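Local coordinates for competence/damage-inducible protein CinA (Agrobacterium tumefaciens, PDB 2A9S) that is of unknown function but, as a member of the competence- and damage-inducible CinA family, may hydrolyse nicotinamide mononucleotide like related amidases, at residues L95-N101 with T128-N132; R16-F21 with L162-Q167. Where two conformers were deposited one is given. Residues are numbered along the deposited sequence.

Contact 1. Residues L95-N101 with T128-N132; sequences LYRSRAN and TKARN
An arginine side chain fastens a helix-to-strand connection to the end of strand 123-130, where helix 84-96 turns into strand 102-108 of the alpha/beta fold. In residues 95-101 the helix stops at Tyr96, Arg97 is the first to leave helical angles, and an extended Ser98 (phi/psi -149/179) starts a turn in which Ala100 N donates to Ser98 OG at 3.0 Å, an ST turn. Residues 128-132 are strand to Ala130, then bend at Arg131 (-56/-29). The closest CA pairs are Asn101 with Arg131 (5.8 Å) and Leu95 with Lys129 (7.2 Å). Arg131, m at chi1 and chi2 and then extended, lays its guanidinium against the turn. NE donates to Ala100 O at 2.8 Å, while NH2 reaches both Ala100 O at 3.0 Å and Ser98 O at 2.8 Å, so backbone carbonyls meet the edge of the group. A weak bond from Arg131 N to Asn101 O (3.3 Å) extends the link, and Ala130 CA makes a CH...O contact with the same Asn101 O at 3.5 Å. Leu95 (t, p) packs CD2 on Lys129 CG at 3.9 Å. A water accepts from Arg131 NH1 (3.1 Å) and donates to Tyr96 O (3.0 Å). Leu95 touches Ala103 of strand 102-108, which runs antiparallel beside strand 123-130, while Ser98 reaches strand 53-59 and Thr128 faces helix 147-167.

Contact 2. Residues R16-F21 with L162-Q167; sequences RIITDF and LIALNQ
Helices 8-24 and 147-167 run nearly parallel where residues 16-21 meet 162-167: their local axes cross at +24° and approach to 10.7 Å. Ile17 lies nearest Ile163, with CA atoms 6.4 Å apart, and one turn on Phe21 faces Asn166 at 8.4 Å, the backbones diverging toward their C-terminal ends. Regular i to i+4 bonds hold each segment, such as Phe21 N to Ile17 O at 2.8 Å. Ile17 and Ile163 both adopt the m, t rotamer, which carries their chains into the gap so that Ile17 CG1 rests on Ile163 CG1 at 3.6 Å; Ile17 CD1 also reaches Leu162 CB at 4.0 Å. This apolar seam belongs to an alpha/beta fold in which the two helices lie side by side over the mixed sheet, and Leu162 (m, t) and the Phe21 ring both touch Phe102 of its strand 102-108. Phe21, with chi1 -76°, brings CZ to 3.9 Å from Leu162 O, which lies at the ring edge, and CE1 to 3.5 Å from Asn166 ND2. Asn166, t at chi1, points its CA-to-CB bond toward residues 16-21 and also touches Phe102. On the exposed flank Arg16 is extended, t through chi3, and one face of its guanidinium covers Ile163, CZ standing 3.5 Å from CG2. Within its own helix Arg16 NE makes a salt bridge to Asp20 OD2 at 3.3 Å, with the geometry of a weak hydrogen bond.

From the N terminus, the chain first passes through residues 16-21 on helix 8-24, whose partner in contact 2 comes only after 140 intervening residues, on the final helix 147-167. Contact 2 therefore closes a long loop that brings the first and last helices together and encloses all five strands. Within that loop contact 1 closes a much shorter one, from the end of helix 84-96 through strands 102-108 and 123-130; the loops nest and do not cross. Their centres lie about 14 Å apart, and they meet where Leu165 CD2 packs on Lys129 O at 3.5 Å and on Thr128 CB at 3.7 Å, joining the last helix to strand 123-130.

Contact 1. Residues L95-N101 with T128-N132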
loop_
_atom_site.group_PDB
_atom_site.type_symbol
_atom_site.label_atom_id
_atom_site.label_comp_id
_atom_site.label_asym_id
_atom_site.label_seq_id
_atom_site.Cartn_x
_atom_site.Cartn_y
_atom_site.Cartn_z
ATOM N N LEU A 95 -0.799 -5.831 -13.285
ATOM C CA LEU A 95 -1.962 -5.854 -14.132
ATOM C C LEU A 95 -2.483 -7.279 -14.253
ATOM O O LEU A 95 -3.664 -7.541 -13.984
ATOM C CB LEU A 95 -1.638 -5.265 -15.520
ATOM C CG LEU A 95 -2.824 -5.202 -16.473
ATOM C CD1 LEU A 95 -3.939 -4.315 -15.962
ATOM C CD2 LEU A 95 -2.331 -4.779 -17.885
ATOM N N TYR A 96 -1.606 -8.213 -14.611
ATOM C CA TYR A 96 -2.035 -9.591 -14.876
ATOM C C TYR A 96 -2.089 -10.507 -13.632
ATOM O O TYR A 96 -2.541 -11.654 -13.722
ATOM C CB TYR A 96 -1.270 -10.208 -16.076
ATOM C CG TYR A 96 -1.521 -9.462 -17.383
ATOM C CD1 TYR A 96 -2.753 -9.542 -18.032
ATOM C CD2 TYR A 96 -0.538 -8.662 -17.954
ATOM C CE1 TYR A 96 -2.999 -8.840 -19.212
ATOM C CE2 TYR A 96 -0.773 -7.963 -19.135
ATOM C CZ TYR A 96 -2.000 -8.052 -19.751
ATOM O OH TYR A 96 -2.228 -7.366 -20.924
ATOM N N ARG A 97 -1.678 -9.984 -12.474
ATOM C CA ARG A 97 -1.977 -10.606 -11.180
ATOM C C ARG A 97 -3.110 -9.867 -10.424
ATOM O O ARG A 97 -3.164 -9.852 -9.179
ATOM C CB ARG A 97 -0.714 -10.774 -10.340
ATOM C CG ARG A 97 0.237 -11.795 -10.965
ATOM C CD ARG A 97 1.594 -11.781 -10.348
ATOM N NE ARG A 97 2.561 -12.607 -11.094
ATOM C CZ ARG A 97 3.554 -13.296 -10.530
ATOM N NH1 ARG A 97 3.713 -13.317 -9.213
ATOM N NH2 ARG A 97 4.389 -13.986 -11.286
ATOM N N SER A 98 -4.018 -9.261 -11.192
ATOM C CA SER A 98 -5.168 -8.572 -10.631
ATOM C C SER A 98 -6.343 -8.655 -11.586
ATOM O O SER A 98 -6.207 -9.223 -12.690
ATOM C CB SER A 98 -4.824 -7.110 -10.350
ATOM O OG SER A 98 -4.942 -6.313 -11.518
ATOM N N ARG A 99 -7.470 -8.077 -11.170
ATOM C CA ARG A 99 -8.646 -7.963 -12.019
ATOM C C ARG A 99 -8.780 -6.558 -12.570
ATOM O O ARG A 99 -9.823 -6.218 -13.108
ATOM C CB ARG A 99 -9.928 -8.334 -11.243
ATOM C CG ARG A 99 -9.778 -9.541 -10.366
ATOM C CD ARG A 99 -11.131 -10.077 -9.972
ATOM N NE ARG A 99 -11.128 -11.539 -9.994
ATOM C CZ ARG A 99 -11.681 -12.278 -10.954
ATOM N NH1 ARG A 99 -12.312 -11.704 -11.979
ATOM N NH2 ARG A 99 -11.609 -13.601 -10.882
ATOM N N ALA A 100 -7.718 -5.754 -12.498
ATOM C CA ALA A 100 -7.804 -4.365 -12.940
ATOM C C ALA A 100 -7.729 -4.261 -14.456
ATOM O O ALA A 100 -7.179 -5.130 -15.132
ATOM C CB ALA A 100 -6.694 -3.529 -12.327
ATOM N N ASN A 101 -8.284 -3.174 -14.970
ATOM C CA ASN A 101 -8.040 -2.750 -16.336
ATOM C C ASN A 101 -6.712 -2.025 -16.557
ATOM O O ASN A 101 -6.150 -2.111 -17.650
ATOM C CB ASN A 101 -9.167 -1.846 -16.803
ATOM C CG ASN A 101 -10.521 -2.464 -16.573
ATOM O OD1 ASN A 101 -11.126 -2.314 -15.510
ATOM N ND2 ASN A 101 -10.995 -3.202 -17.577
ATOM N N THR A 128 2.638 2.919 -16.567
ATOM C CA THR A 128 1.252 2.462 -16.495
ATOM C C THR A 128 0.963 1.531 -17.669
ATOM O O THR A 128 1.431 1.786 -18.794
ATOM C CB THR A 128 0.256 3.631 -16.497
ATOM O OG1 THR A 128 0.482 4.444 -17.660
ATOM C CG2 THR A 128 0.426 4.496 -15.262
ATOM N N LYS A 129 0.205 0.464 -17.424
ATOM C CA LYS A 129 -0.152 -0.464 -18.510
ATOM C C LYS A 129 -1.655 -0.770 -18.544
ATOM O O LYS A 129 -2.315 -0.762 -17.510
ATOM C CB LYS A 129 0.681 -1.733 -18.421
ATOM C CG LYS A 129 0.508 -2.681 -19.613
ATOM C CD LYS A 129 1.486 -3.822 -19.573
ATOM C CE LYS A 129 1.278 -4.684 -20.820
ATOM N NZ LYS A 129 2.388 -5.655 -20.984
ATOM N N ALA A 130 -2.193 -0.963 -19.751
ATOM C CA ALA A 130 -3.607 -1.326 -19.952
ATOM C C ALA A 130 -3.674 -2.722 -20.557
ATOM O O ALA A 130 -2.706 -3.186 -21.151
ATOM C CB ALA A 130 -4.275 -0.353 -20.880
ATOM N N ARG A 131 -4.813 -3.384 -20.387
ATOM C CA ARG A 131 -5.034 -4.744 -20.906
ATOM C C ARG A 131 -4.818 -4.891 -22.423
ATOM O O ARG A 131 -4.453 -5.974 -22.897
ATOM C CB ARG A 131 -6.449 -5.216 -20.554
ATOM C CG ARG A 131 -6.720 -5.408 -19.078
ATOM C CD ARG A 131 -6.153 -6.721 -18.607
ATOM N NE ARG A 131 -6.373 -6.903 -17.176
ATOM C CZ ARG A 131 -6.086 -8.004 -16.486
ATOM N NH1 ARG A 131 -5.612 -9.092 -17.092
ATOM N NH2 ARG A 131 -6.315 -8.023 -15.178
ATOM N N ASN A 132 -5.062 -3.810 -23.174
ATOM C CA ASN A 132 -4.874 -3.787 -24.636
ATOM C C ASN A 132 -3.397 -3.697 -25.050
ATOM O O ASN A 132 -3.060 -3.621 -26.249
ATOM C CB ASN A 132 -5.671 -2.628 -25.252
ATOM C CG ASN A 132 -5.065 -1.271 -24.944
ATOM O OD1 ASN A 132 -4.032 -1.166 -24.270
ATOM N ND2 ASN A 132 -5.694 -0.211 -25.468
HETATM O O HOH W 1 -5.219 -11.382 -15.105
HETATM O O HOH W 2 -0.017 -7.264 -22.510
HETATM O O HOH W 3 -4.881 -8.512 -22.077
#

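Contact 2. Residues R16-F21 with L162-Q167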
loop_
_atom_site.group_PDB
_atom_site.type_symbol
_atom_site.label_atom_id
_atom_site.label_comp_id
_atom_site.label_asym_id
_atom_site.label_seq_id
_atom_site.Cartn_x
_atom_site.Cartn_y
_atom_site.Cartn_z
ATOM N N ARG A 16 -10.742 12.651 -9.411
ATOM C CA ARG A 16 -11.009 12.590 -10.858
ATOM C C ARG A 16 -10.993 11.130 -11.345
ATOM O O ARG A 16 -11.882 10.687 -12.080
ATOM C CB ARG A 16 -10.027 13.465 -11.655
ATOM C CG ARG A 16 -10.061 13.136 -13.138
ATOM C CD ARG A 16 -9.601 14.270 -14.016
ATOM N NE ARG A 16 -9.765 13.902 -15.425
ATOM C CZ ARG A 16 -9.139 14.524 -16.424
ATOM N NH1 ARG A 16 -8.312 15.527 -16.160
ATOM N NH2 ARG A 16 -9.322 14.130 -17.681
ATOM N N ILE A 17 -10.011 10.369 -10.877
ATOM C CA ILE A 17 -9.887 8.971 -11.275
ATOM C C ILE A 17 -11.122 8.170 -10.815
ATOM O O ILE A 17 -11.704 7.415 -11.609
ATOM C CB ILE A 17 -8.585 8.359 -10.747
ATOM C CG1 ILE A 17 -7.382 9.005 -11.492
ATOM C CG2 ILE A 17 -8.595 6.844 -10.911
ATOM C CD1 ILE A 17 -6.038 8.819 -10.738
ATOM N N ILE A 18 -11.511 8.324 -9.548
ATOM C CA ILE A 18 -12.653 7.563 -9.020
ATOM C C ILE A 18 -13.911 7.992 -9.792
ATOM O O ILE A 18 -14.706 7.140 -10.205
ATOM C CB ILE A 18 -12.830 7.756 -7.496
ATOM C CG1 ILE A 18 -11.553 7.333 -6.723
ATOM C CG2 ILE A 18 -14.025 6.985 -6.977
ATOM C CD1 ILE A 18 -10.978 5.988 -7.087
ATOM N N THR A 19 -14.045 9.299 -10.020
ATOM C CA THR A 19 -15.230 9.833 -10.676
ATOM C C THR A 19 -15.359 9.331 -12.132
ATOM O O THR A 19 -16.433 8.936 -12.563
ATOM C CB THR A 19 -15.253 11.369 -10.582
ATOM O OG1 THR A 19 -15.166 11.757 -9.192
ATOM C CG2 THR A 19 -16.552 11.897 -11.147
ATOM N N ASP A 20 -14.241 9.328 -12.853
ATOM C CA ASP A 20 -14.194 8.908 -14.258
ATOM C C ASP A 20 -14.328 7.395 -14.414
ATOM O O ASP A 20 -15.075 6.911 -15.282
ATOM C CB ASP A 20 -12.899 9.396 -14.922
ATOM C CG ASP A 20 -12.981 10.845 -15.421
ATOM O OD1 ASP A 20 -14.090 11.445 -15.490
ATOM O OD2 ASP A 20 -11.910 11.383 -15.778
ATOM N N PHE A 21 -13.594 6.638 -13.588
ATOM C CA PHE A 21 -13.485 5.209 -13.815
ATOM C C PHE A 21 -14.778 4.508 -13.400
ATOM O O PHE A 21 -15.116 3.455 -13.942
ATOM C CB PHE A 21 -12.293 4.625 -13.058
ATOM C CG PHE A 21 -10.954 4.930 -13.691
ATOM C CD1 PHE A 21 -10.776 6.032 -14.511
ATOM C CD2 PHE A 21 -9.861 4.122 -13.422
ATOM C CE1 PHE A 21 -9.522 6.308 -15.073
ATOM C CE2 PHE A 21 -8.608 4.397 -13.980
ATOM C CZ PHE A 21 -8.440 5.483 -14.796
ATOM N N LEU A 162 -2.302 7.633 -14.752
ATOM C CA LEU A 162 -3.538 6.836 -14.805
ATOM C C LEU A 162 -4.610 7.561 -15.629
ATOM O O LEU A 162 -5.277 6.951 -16.493
ATOM C CB LEU A 162 -4.066 6.535 -13.402
ATOM C CG LEU A 162 -3.347 5.395 -12.693
ATOM C CD1 LEU A 162 -3.878 5.294 -11.220
ATOM C CD2 LEU A 162 -3.563 4.096 -13.450
ATOM N N ILE A 163 -4.779 8.850 -15.364
ATOM C CA ILE A 163 -5.727 9.658 -16.141
ATOM C C ILE A 163 -5.375 9.632 -17.623
ATOM O O ILE A 163 -6.253 9.384 -18.459
ATOM C CB ILE A 163 -5.824 11.101 -15.620
ATOM C CG1 ILE A 163 -6.423 11.088 -14.218
ATOM C CG2 ILE A 163 -6.674 11.997 -16.596
ATOM C CD1 ILE A 163 -6.123 12.328 -13.351
ATOM N N ALA A 164 -4.095 9.839 -17.948
ATOM C CA ALA A 164 -3.641 9.856 -19.341
ATOM C C ALA A 164 -3.842 8.517 -20.042
ATOM O O ALA A 164 -4.270 8.476 -21.216
ATOM C CB ALA A 164 -2.182 10.284 -19.422
ATOM N N LEU A 165 -3.537 7.428 -19.332
ATOM C CA LEU A 165 -3.697 6.072 -19.869
ATOM C C LEU A 165 -5.162 5.800 -20.176
ATOM O O LEU A 165 -5.458 5.214 -21.218
ATOM C CB LEU A 165 -3.140 5.007 -18.921
ATOM C CG LEU A 165 -3.153 3.545 -19.396
ATOM C CD1 LEU A 165 -2.096 3.299 -20.465
ATOM C CD2 LEU A 165 -2.913 2.618 -18.194
ATOM N N ASN A 166 -6.072 6.255 -19.305
ATOM C CA ASN A 166 -7.505 6.136 -19.600
ATOM C C ASN A 166 -7.981 6.948 -20.819
ATOM O O ASN A 166 -8.780 6.462 -21.628
ATOM C CB ASN A 166 -8.356 6.520 -18.408
ATOM C CG ASN A 166 -9.854 6.304 -18.673
ATOM O OD1 ASN A 166 -10.253 5.282 -19.248
ATOM N ND2 ASN A 166 -10.672 7.264 -18.275
ATOM N N GLN A 167 -7.509 8.194 -20.916
ATOM C CA GLN A 167 -7.819 9.072 -22.062
ATOM C C GLN A 167 -7.476 8.374 -23.364
ATOM O O GLN A 167 -8.257 8.407 -24.323
ATOM C CB GLN A 167 -7.024 10.375 -21.966
ATOM C CG GLN A 167 -7.480 11.311 -20.869
ATOM C CD GLN A 167 -6.640 12.594 -20.805
ATOM O OE1 GLN A 167 -5.496 12.651 -21.303
ATOM N NE2 GLN A 167 -7.206 13.634 -20.181
#